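Local coordinates for laccase (Uncultured bacterium, PDB 4F7K), which probably oxidises phenolic and related substrates with molecular oxygen as an extracellular multicopper oxidase of the laccase type, at residues E5-A13 with P24-P35; I196-K207 with P219-P229. All blocks are in the same frame, centred on the assembly; numbering follows the deposited sequence.

Contact 1. Residues E5-A13 with P24-P35; sequences ELVAQPVNA and PMLGFNGGTPGP
Glu5 and Val7 both turn a backbone polar atom to the side-chain amide of Asn29, which bridges them: ND2 donates to Glu5 O at 3.0 Å, almost within the amide's own plane, while OD1 accepts Val7 N at 2.9 Å. Because Val7 O also takes the backbone N of Asn29, three bonds fix this residue, and its side chain carries the pairing past the end of strand 24-28. Leu6, with CG anti to the backbone N (chi1 -177°), lays CG and CD1 against the CD1 corner of the Phe28 ring, 3.5 Å from Leu6 CG; its CD1 also reaches the ring of Pro35. Ala8 pairs with Phe28 in a non-hydrogen-bonded position and sets its CB 3.8 Å from Phe28 CE1. The antiparallel ladder goes on with Gln9 and Gly27, which exchange two nearly straight bonds, Gln9 N reaching Gly27 O at 2.7 Å, and Val11 and Met25 also exchange two. Between these pairs Pro10 faces Leu26, their side chains diverging. Val11 is buried, its two methyls dividing the work: CG2 lies against the strand, 3.5 Å from Gly27 N, and CG1 against the turn, 3.6 Å from Gly31 N. There the type I' turn from Phe28 to Gly31 folds the chain back. Two waters bridge the segments, one joining Asn12 N to Gly30 O, the other Asn12 O to Thr32 N. Ala13 closes the contact with CB against Thr32 CG2, 3.6 Å away, while Thr32 OG1 bonds to Gly114 O. The pair forms a beta hairpin at the margin of a four-stranded cupredoxin-type sheet: strand 4-13 lies between strands 23-28 and 44-51, and Phe28 packs on Phe49 and meets the Tyr101 ring edge-to-face.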
loop_
_atom_site.group_PDB
_atom_site.type_symbol
_atom_site.label_atom_id
_atom_site.label_comp_id
_atom_site.label_asym_id
_atom_site.label_seq_id
_atom_site.Cartn_x
_atom_site.Cartn_y
_atom_site.Cartn_z
ATOM N N GLU A 5 10.285 9.865 16.434
ATOM C CA GLU A 5 9.166 9.327 17.209
ATOM C C GLU A 5 7.913 9.191 16.351
ATOM O O GLU A 5 7.553 10.106 15.608
ATOM C CB GLU A 5 8.898 10.112 18.483
ATOM C CG GLU A 5 9.671 9.571 19.689
ATOM C CD GLU A 5 9.098 10.042 21.041
ATOM O OE1 GLU A 5 7.978 10.626 21.083
ATOM O OE2 GLU A 5 9.776 9.818 22.075
ATOM N N LEU A 6 7.284 8.027 16.442
ATOM C CA LEU A 6 6.059 7.739 15.722
ATOM C C LEU A 6 4.998 7.385 16.759
ATOM O O LEU A 6 4.989 6.264 17.300
ATOM C CB LEU A 6 6.266 6.587 14.747
ATOM C CG LEU A 6 5.104 6.201 13.849
ATOM C CD1 LEU A 6 4.689 7.343 12.873
ATOM C CD2 LEU A 6 5.462 4.945 13.088
ATOM N N VAL A 7 4.141 8.357 17.076
ATOM C CA VAL A 7 3.228 8.192 18.189
ATOM C C VAL A 7 1.846 7.866 17.687
ATOM O O VAL A 7 1.229 8.703 17.047
ATOM C CB VAL A 7 3.163 9.440 19.108
ATOM C CG1 VAL A 7 2.451 9.081 20.410
ATOM C CG2 VAL A 7 4.602 9.999 19.414
ATOM N N ALA A 8 1.387 6.644 17.940
ATOM C CA ALA A 8 -0.001 6.268 17.656
ATOM C C ALA A 8 -0.888 6.939 18.737
ATOM O O ALA A 8 -0.673 6.723 19.936
ATOM C CB ALA A 8 -0.158 4.727 17.633
ATOM N N GLN A 9 -1.797 7.826 18.330
ATOM C CA GLN A 9 -2.615 8.583 19.301
ATOM C C GLN A 9 -3.977 9.027 18.758
ATOM O O GLN A 9 -4.190 9.018 17.555
ATOM C CB GLN A 9 -1.858 9.833 19.799
ATOM C CG GLN A 9 -1.354 10.683 18.600
ATOM C CD GLN A 9 -0.426 11.769 18.990
ATOM O OE1 GLN A 9 -0.087 11.943 20.181
ATOM N NE2 GLN A 9 -0.009 12.530 18.013
ATOM N N PRO A 10 -4.896 9.473 19.658
ATOM C CA PRO A 10 -6.126 10.079 19.124
ATOM C C PRO A 10 -5.796 11.355 18.352
ATOM O O PRO A 10 -4.949 12.131 18.763
ATOM C CB PRO A 10 -6.949 10.426 20.369
ATOM C CG PRO A 10 -6.368 9.472 21.481
ATOM C CD PRO A 10 -4.881 9.378 21.127
ATOM N N VAL A 11 -6.494 11.595 17.260
ATOM C CA VAL A 11 -6.228 12.747 16.431
ATOM C C VAL A 11 -7.553 13.113 15.796
ATOM O O VAL A 11 -8.553 12.412 15.997
ATOM C CB VAL A 11 -5.267 12.332 15.288
ATOM C CG1 VAL A 11 -3.939 11.743 15.887
ATOM C CG2 VAL A 11 -6.006 11.312 14.331
ATOM N N ASN A 12 -7.545 14.189 15.014
ATOM C CA ASN A 12 -8.700 14.568 14.191
ATOM C C ASN A 12 -8.259 14.682 12.741
ATOM O O ASN A 12 -7.098 15.047 12.434
ATOM C CB ASN A 12 -9.286 15.897 14.622
ATOM C CG ASN A 12 -9.796 15.883 16.043
ATOM O OD1 ASN A 12 -10.986 15.575 16.318
ATOM N ND2 ASN A 12 -8.931 16.262 16.957
ATOM N N ALA A 13 -9.174 14.388 11.830
ATOM C CA ALA A 13 -8.839 14.541 10.423
ATOM C C ALA A 13 -9.970 15.207 9.710
ATOM O O ALA A 13 -11.127 14.885 9.965
ATOM C CB ALA A 13 -8.579 13.180 9.805
ATOM N N PRO A 24 -12.991 12.432 14.439
ATOM C CA PRO A 24 -12.096 11.911 15.470
ATOM C C PRO A 24 -11.676 10.505 15.145
ATOM O O PRO A 24 -12.499 9.728 14.672
ATOM C CB PRO A 24 -12.955 11.956 16.759
ATOM C CG PRO A 24 -14.397 12.069 16.273
ATOM C CD PRO A 24 -14.341 12.750 14.956
ATOM N N MET A 25 -10.377 10.213 15.270
ATOM C CA MET A 25 -9.913 8.857 15.055
ATOM C C MET A 25 -8.543 8.616 15.671
ATOM O O MET A 25 -8.059 9.461 16.421
ATOM C CB MET A 25 -9.911 8.509 13.563
ATOM C CG MET A 25 -9.227 9.481 12.635
ATOM S SD MET A 25 -10.103 9.276 11.030
ATOM C CE MET A 25 -9.765 7.586 10.594
ATOM N N LEU A 26 -7.929 7.476 15.346
ATOM C CA LEU A 26 -6.520 7.221 15.747
ATOM C C LEU A 26 -5.613 7.560 14.609
ATOM O O LEU A 26 -5.936 7.285 13.475
ATOM C CB LEU A 26 -6.296 5.775 16.275
ATOM C CG LEU A 26 -7.242 5.279 17.387
ATOM C CD1 LEU A 26 -6.960 3.810 17.707
ATOM C CD2 LEU A 26 -7.206 6.138 18.693
ATOM N N GLY A 27 -4.478 8.188 14.891
ATOM C CA GLY A 27 -3.490 8.448 13.866
ATOM C C GLY A 27 -2.104 8.504 14.463
ATOM O O GLY A 27 -1.872 8.045 15.596
ATOM N N PHE A 28 -1.186 9.132 13.736
ATOM C CA PHE A 28 0.201 9.173 14.130
ATOM C C PHE A 28 0.616 10.612 14.114
ATOM O O PHE A 28 0.405 11.299 13.114
ATOM C CB PHE A 28 1.097 8.433 13.095
ATOM C CG PHE A 28 1.039 6.944 13.177
ATOM C CD1 PHE A 28 1.627 6.262 14.231
ATOM C CD2 PHE A 28 0.389 6.221 12.196
ATOM C CE1 PHE A 28 1.564 4.840 14.276
ATOM C CE2 PHE A 28 0.316 4.843 12.242
ATOM C CZ PHE A 28 0.922 4.154 13.262
ATOM N N ASN A 29 1.246 11.053 15.185
ATOM C CA ASN A 29 1.858 12.383 15.232
ATOM C C ASN A 29 0.902 13.555 14.924
ATOM O O ASN A 29 1.261 14.494 14.173
ATOM C CB ASN A 29 3.100 12.433 14.314
ATOM C CG ASN A 29 4.300 11.697 14.899
ATOM O OD1 ASN A 29 4.207 11.031 15.918
ATOM N ND2 ASN A 29 5.437 11.833 14.263
ATOM N N GLY A 30 -0.306 13.487 15.483
ATOM C CA GLY A 30 -1.255 14.626 15.448
ATOM C C GLY A 30 -2.135 14.622 14.199
ATOM O O GLY A 30 -2.899 15.553 13.995
ATOM N N GLY A 31 -2.039 13.570 13.365
ATOM C CA GLY A 31 -2.842 13.516 12.106
ATOM C C GLY A 31 -3.060 12.119 11.552
ATOM O O GLY A 31 -2.475 11.156 12.047
ATOM N N THR A 32 -3.938 12.012 10.555
ATOM C CA THR A 32 -4.051 10.837 9.704
ATOM C C THR A 32 -4.348 11.285 8.256
ATOM O O THR A 32 -5.175 12.142 8.039
ATOM C CB THR A 32 -5.082 9.790 10.177
ATOM O OG1 THR A 32 -5.085 8.699 9.239
ATOM C CG2 THR A 32 -6.474 10.346 10.252
ATOM N N PRO A 33 -3.611 10.774 7.270
ATOM C CA PRO A 33 -2.486 9.854 7.332
ATOM C C PRO A 33 -1.382 10.299 8.273
ATOM O O PRO A 33 -1.217 11.474 8.509
ATOM C CB PRO A 33 -1.953 9.842 5.877
ATOM C CG PRO A 33 -3.189 10.133 5.056
ATOM C CD PRO A 33 -3.948 11.154 5.892
ATOM N N GLY A 34 -0.597 9.347 8.786
ATOM C CA GLY A 34 0.609 9.740 9.521
ATOM C C GLY A 34 1.635 10.392 8.593
ATOM O O GLY A 34 1.453 10.421 7.335
ATOM N N PRO A 35 2.740 10.883 9.190
ATOM C CA PRO A 35 3.852 11.503 8.479
ATOM C C PRO A 35 4.435 10.611 7.385
ATOM O O PRO A 35 4.415 9.393 7.537
ATOM C CB PRO A 35 4.920 11.672 9.580
ATOM C CG PRO A 35 4.593 10.557 10.570
ATOM C CD PRO A 35 3.093 10.539 10.585
HETATM O O HOH W 1 -5.286 14.753 10.438
HETATM O O HOH W 2 -5.058 16.047 15.348
#

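Contact 2. Residues I196-K207 with P219-P229; sequences IFPVELEGVEGK and PQEFSGLILAP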
loop_
_atom_site.group_PDB
_atom_site.type_symbol
_atom_site.label_atom_id
_atom_site.label_comp_id
_atom_site.label_asym_id
_atom_site.label_seq_id
_atom_site.Cartn_x
_atom_site.Cartn_y
_atom_site.Cartn_z
ATOM N N ILE A 196 -11.849 -2.378 -3.531
ATOM C CA ILE A 196 -10.973 -2.378 -4.682
ATOM C C ILE A 196 -11.345 -1.144 -5.497
ATOM O O ILE A 196 -12.521 -0.938 -5.802
ATOM C CB ILE A 196 -11.183 -3.631 -5.567
ATOM C CG1 ILE A 196 -10.847 -4.913 -4.806
ATOM C CG2 ILE A 196 -10.332 -3.548 -6.816
ATOM C CD1 ILE A 196 -11.764 -6.074 -5.230
ATOM N N PHE A 197 -10.341 -0.374 -5.885
ATOM C CA PHE A 197 -10.538 0.858 -6.619
ATOM C C PHE A 197 -9.949 0.759 -8.034
ATOM O O PHE A 197 -8.714 0.697 -8.198
ATOM C CB PHE A 197 -9.838 2.007 -5.872
ATOM C CG PHE A 197 -10.542 2.435 -4.600
ATOM C CD1 PHE A 197 -11.808 3.008 -4.657
ATOM C CD2 PHE A 197 -9.921 2.297 -3.364
ATOM C CE1 PHE A 197 -12.473 3.396 -3.492
ATOM C CE2 PHE A 197 -10.561 2.702 -2.172
ATOM C CZ PHE A 197 -11.847 3.260 -2.242
ATOM N N PRO A 198 -10.823 0.751 -9.065
ATOM C CA PRO A 198 -10.306 1.141 -10.375
ATOM C C PRO A 198 -10.007 2.615 -10.298
ATOM O O PRO A 198 -10.780 3.369 -9.683
ATOM C CB PRO A 198 -11.482 0.926 -11.336
ATOM C CG PRO A 198 -12.685 0.567 -10.502
ATOM C CD PRO A 198 -12.294 0.640 -9.031
ATOM N N VAL A 199 -8.884 3.039 -10.861
ATOM C CA VAL A 199 -8.535 4.446 -10.816
ATOM C C VAL A 199 -8.203 4.960 -12.207
ATOM O O VAL A 199 -7.202 4.549 -12.797
ATOM C CB VAL A 199 -7.340 4.741 -9.899
ATOM C CG1 VAL A 199 -7.136 6.253 -9.797
ATOM C CG2 VAL A 199 -7.556 4.118 -8.493
ATOM N N GLU A 200 -9.032 5.876 -12.696
ATOM C CA GLU A 200 -8.761 6.574 -13.960
ATOM C C GLU A 200 -8.104 7.927 -13.699
ATOM O O GLU A 200 -8.597 8.733 -12.890
ATOM C CB GLU A 200 -10.041 6.768 -14.753
ATOM C CG GLU A 200 -10.566 5.506 -15.380
ATOM C CD GLU A 200 -9.559 4.818 -16.327
ATOM O OE1 GLU A 200 -8.767 5.518 -17.006
ATOM O OE2 GLU A 200 -9.570 3.563 -16.394
ATOM N N LEU A 201 -6.974 8.161 -14.355
ATOM C CA LEU A 201 -6.330 9.471 -14.284
ATOM C C LEU A 201 -6.859 10.386 -15.339
ATOM O O LEU A 201 -6.989 9.985 -16.479
ATOM C CB LEU A 201 -4.834 9.356 -14.454
ATOM C CG LEU A 201 -4.042 9.335 -13.167
ATOM C CD1 LEU A 201 -4.461 8.206 -12.313
ATOM C CD2 LEU A 201 -2.605 9.183 -13.551
ATOM N N GLU A 202 -7.156 11.628 -14.974
ATOM C CA GLU A 202 -7.520 12.646 -15.976
ATOM C C GLU A 202 -6.604 13.855 -15.924
ATOM O O GLU A 202 -6.054 14.165 -14.871
ATOM C CB GLU A 202 -8.975 13.061 -15.812
ATOM C CG GLU A 202 -9.930 11.913 -16.130
ATOM C CD GLU A 202 -11.372 12.297 -16.028
ATOM O OE1 GLU A 202 -11.681 13.485 -15.780
ATOM O OE2 GLU A 202 -12.208 11.390 -16.201
ATOM N N GLY A 203 -6.411 14.502 -17.083
ATOM C CA GLY A 203 -5.605 15.730 -17.189
ATOM C C GLY A 203 -4.105 15.530 -17.272
ATOM O O GLY A 203 -3.350 16.491 -17.246
ATOM N N VAL A 204 -3.668 14.282 -17.360
ATOM C CA VAL A 204 -2.249 13.992 -17.453
ATOM C C VAL A 204 -2.014 12.918 -18.488
ATOM O O VAL A 204 -2.927 12.159 -18.825
ATOM C CB VAL A 204 -1.610 13.499 -16.112
ATOM C CG1 VAL A 204 -1.651 14.576 -15.055
ATOM C CG2 VAL A 204 -2.266 12.214 -15.640
ATOM N N GLU A 205 -0.769 12.846 -18.952
ATOM C CA GLU A 205 -0.353 11.839 -19.919
ATOM C C GLU A 205 1.013 11.273 -19.549
ATOM O O GLU A 205 1.980 12.017 -19.337
ATOM C CB GLU A 205 -0.302 12.432 -21.337
ATOM C CG GLU A 205 -0.386 11.397 -22.448
ATOM C CD GLU A 205 -0.635 12.017 -23.810
ATOM O OE1 GLU A 205 0.106 12.951 -24.192
ATOM O OE2 GLU A 205 -1.569 11.560 -24.504
ATOM N N GLY A 206 1.085 9.951 -19.492
ATOM C CA GLY A 206 2.315 9.270 -19.141
ATOM C C GLY A 206 2.030 7.813 -18.884
ATOM O O GLY A 206 1.159 7.231 -19.543
ATOM N N LYS A 207 2.728 7.235 -17.903
ATOM C CA LYS A 207 2.790 5.780 -17.764
ATOM C C LYS A 207 2.983 5.278 -16.345
ATOM O O LYS A 207 3.700 5.893 -15.549
ATOM C CB LYS A 207 3.951 5.214 -18.601
ATOM C CG LYS A 207 3.999 5.629 -20.058
ATOM C CD LYS A 207 2.965 4.914 -20.927
ATOM C CE LYS A 207 2.958 5.545 -22.351
ATOM N NZ LYS A 207 1.896 6.623 -22.456
ATOM N N PRO A 219 7.423 0.736 -19.132
ATOM C CA PRO A 219 6.327 1.541 -18.591
ATOM C C PRO A 219 5.046 1.317 -19.399
ATOM O O PRO A 219 5.108 1.088 -20.600
ATOM C CB PRO A 219 6.843 2.974 -18.731
ATOM C CG PRO A 219 8.344 2.833 -18.769
ATOM C CD PRO A 219 8.562 1.578 -19.549
ATOM N N GLN A 220 3.902 1.339 -18.727
ATOM C CA GLN A 220 2.649 0.896 -19.355
ATOM C C GLN A 220 1.611 1.976 -19.258
ATOM O O GLN A 220 1.657 2.801 -18.340
ATOM C CB GLN A 220 2.123 -0.378 -18.669
ATOM C CG GLN A 220 3.211 -1.431 -18.465
ATOM C CD GLN A 220 2.772 -2.660 -17.686
ATOM O OE1 GLN A 220 2.040 -2.575 -16.680
ATOM N NE2 GLN A 220 3.251 -3.828 -18.138
ATOM N N GLU A 221 0.669 1.960 -20.198
ATOM C CA GLU A 221 -0.506 2.831 -20.136
ATOM C C GLU A 221 -1.188 2.642 -18.783
ATOM O O GLU A 221 -1.145 1.553 -18.195
ATOM C CB GLU A 221 -1.484 2.534 -21.284
ATOM C CG GLU A 221 -0.847 2.386 -22.681
ATOM C CD GLU A 221 0.115 3.525 -23.055
ATOM O OE1 GLU A 221 -0.118 4.695 -22.648
ATOM O OE2 GLU A 221 1.112 3.241 -23.774
ATOM N N PHE A 222 -1.793 3.709 -18.270
ATOM C CA PHE A 222 -2.410 3.632 -16.946
ATOM C C PHE A 222 -3.925 3.402 -17.056
ATOM O O PHE A 222 -4.591 3.132 -16.070
ATOM C CB PHE A 222 -2.038 4.818 -16.057
ATOM C CG PHE A 222 -2.222 6.168 -16.697
ATOM C CD1 PHE A 222 -3.489 6.620 -17.074
ATOM C CD2 PHE A 222 -1.131 7.008 -16.878
ATOM C CE1 PHE A 222 -3.663 7.882 -17.637
ATOM C CE2 PHE A 222 -1.288 8.275 -17.430
ATOM C CZ PHE A 222 -2.561 8.710 -17.817
ATOM N N SER A 223 -4.445 3.491 -18.273
ATOM C CA SER A 223 -5.822 3.126 -18.564
ATOM C C SER A 223 -6.169 1.720 -18.051
ATOM O O SER A 223 -5.360 0.796 -18.144
ATOM C CB SER A 223 -6.067 3.200 -20.069
ATOM O OG SER A 223 -7.418 2.910 -20.350
ATOM N N GLY A 224 -7.378 1.575 -17.504
ATOM C CA GLY A 224 -7.799 0.335 -16.864
ATOM C C GLY A 224 -7.121 0.005 -15.534
ATOM O O GLY A 224 -7.353 -1.062 -14.998
ATOM N N LEU A 225 -6.298 0.910 -14.987
ATOM C CA LEU A 225 -5.616 0.651 -13.694
ATOM C C LEU A 225 -6.579 0.262 -12.572
ATOM O O LEU A 225 -7.569 0.960 -12.326
ATOM C CB LEU A 225 -4.775 1.846 -13.223
ATOM C CG LEU A 225 -3.966 1.693 -11.919
ATOM C CD1 LEU A 225 -2.812 0.689 -12.040
ATOM C CD2 LEU A 225 -3.420 3.073 -11.514
ATOM N N ILE A 226 -6.278 -0.851 -11.902
ATOM C CA ILE A 226 -7.017 -1.248 -10.714
ATOM C C ILE A 226 -6.080 -1.459 -9.544
ATOM O O ILE A 226 -5.051 -2.114 -9.696
ATOM C CB ILE A 226 -7.791 -2.569 -10.930
ATOM C CG1 ILE A 226 -8.834 -2.412 -12.034
ATOM C CG2 ILE A 226 -8.454 -2.995 -9.635
ATOM C CD1 ILE A 226 -9.160 -3.726 -12.772
ATOM N N LEU A 227 -6.430 -0.886 -8.394
ATOM C CA LEU A 227 -5.683 -1.129 -7.165
ATOM C C LEU A 227 -6.523 -1.866 -6.157
ATOM O O LEU A 227 -7.573 -1.363 -5.722
ATOM C CB LEU A 227 -5.154 0.178 -6.558
ATOM C CG LEU A 227 -4.234 0.996 -7.462
ATOM C CD1 LEU A 227 -4.111 2.375 -6.849
ATOM C CD2 LEU A 227 -2.852 0.324 -7.646
ATOM N N ALA A 228 -6.093 -3.085 -5.813
ATOM C CA ALA A 228 -6.702 -3.783 -4.691
ATOM C C ALA A 228 -6.160 -3.214 -3.374
ATOM O O ALA A 228 -5.189 -2.450 -3.381
ATOM C CB ALA A 228 -6.477 -5.296 -4.787
ATOM N N PRO A 229 -6.772 -3.590 -2.235
ATOM C CA PRO A 229 -6.319 -3.074 -0.936
ATOM C C PRO A 229 -4.807 -3.217 -0.758
ATOM O O PRO A 229 -4.298 -4.281 -1.040
ATOM C CB PRO A 229 -7.060 -3.975 0.093
ATOM C CG PRO A 229 -8.291 -4.400 -0.632
ATOM C CD PRO A 229 -7.979 -4.428 -2.116
HETATM O O HOH W 3 -9.312 1.714 -14.142
#
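Ile196-Val199 and Leu225-Ala228 run antiparallel as a short edge ladder in a cupredoxin-like part of the multicopper oxidase fold. Its backbone bonds are a reciprocal pair between Phe197 and Leu227, plus Val199 N to Leu225 O at 2.9 Å. Apolar contacts flank the ladder: the CG2 methyls of Ile196 and Ile226 press together at a tight 3.4 Å, and Val199 CG2 meets Leu227 CD1 on the side where Leu227 packs on Leu188. Farther along, the Phe222 ring fills the bend between strands 197-202 and 204-211. Leu201 CD2 stands over the centre of one face in a CH-pi contact, 4.1 Å from the centroid, while Val204 O lies at the ring edge, in plane. A chi1 of 50° sets Phe222 CG between its backbone N and carbonyl carbon, and the ring points into this bend. Polar contacts hold the type II turn Phe222-Leu225 and the chain just before it. At the turn, Glu200 OE2 accepts Gly224 N through its syn lone pair, and a water links the same oxygen to Leu225 O. Before it, Lys207 and Glu221 lie side by side in a salt bridge; Lys207 NZ reaches Glu221 OE1 at 2.8 Å and also donates to Gly206 O, from above that carbonyl's plane.

Contact 1 closes before contact 2 opens along the chain, and the two do not touch: their centres are 29 Å apart and their nearest atoms about 13 Å. They share no sheet. Contact 1 pairs strands 4-13 and 23-28 at one margin of the first mixed sheet. Contact 2 spans two later sheets, since strands 197-202 and 226-227 belong to a four-stranded antiparallel sheet, whereas 204-211 and the outermost 214-220 belong to a six-stranded mixed one. Residues 24-35 lie in the first multicopper oxidase family region and both segments of contact 2 in the second, consistent with two successive cupredoxin-type units; contact 1 stays within one sheet, whereas contact 2 joins two.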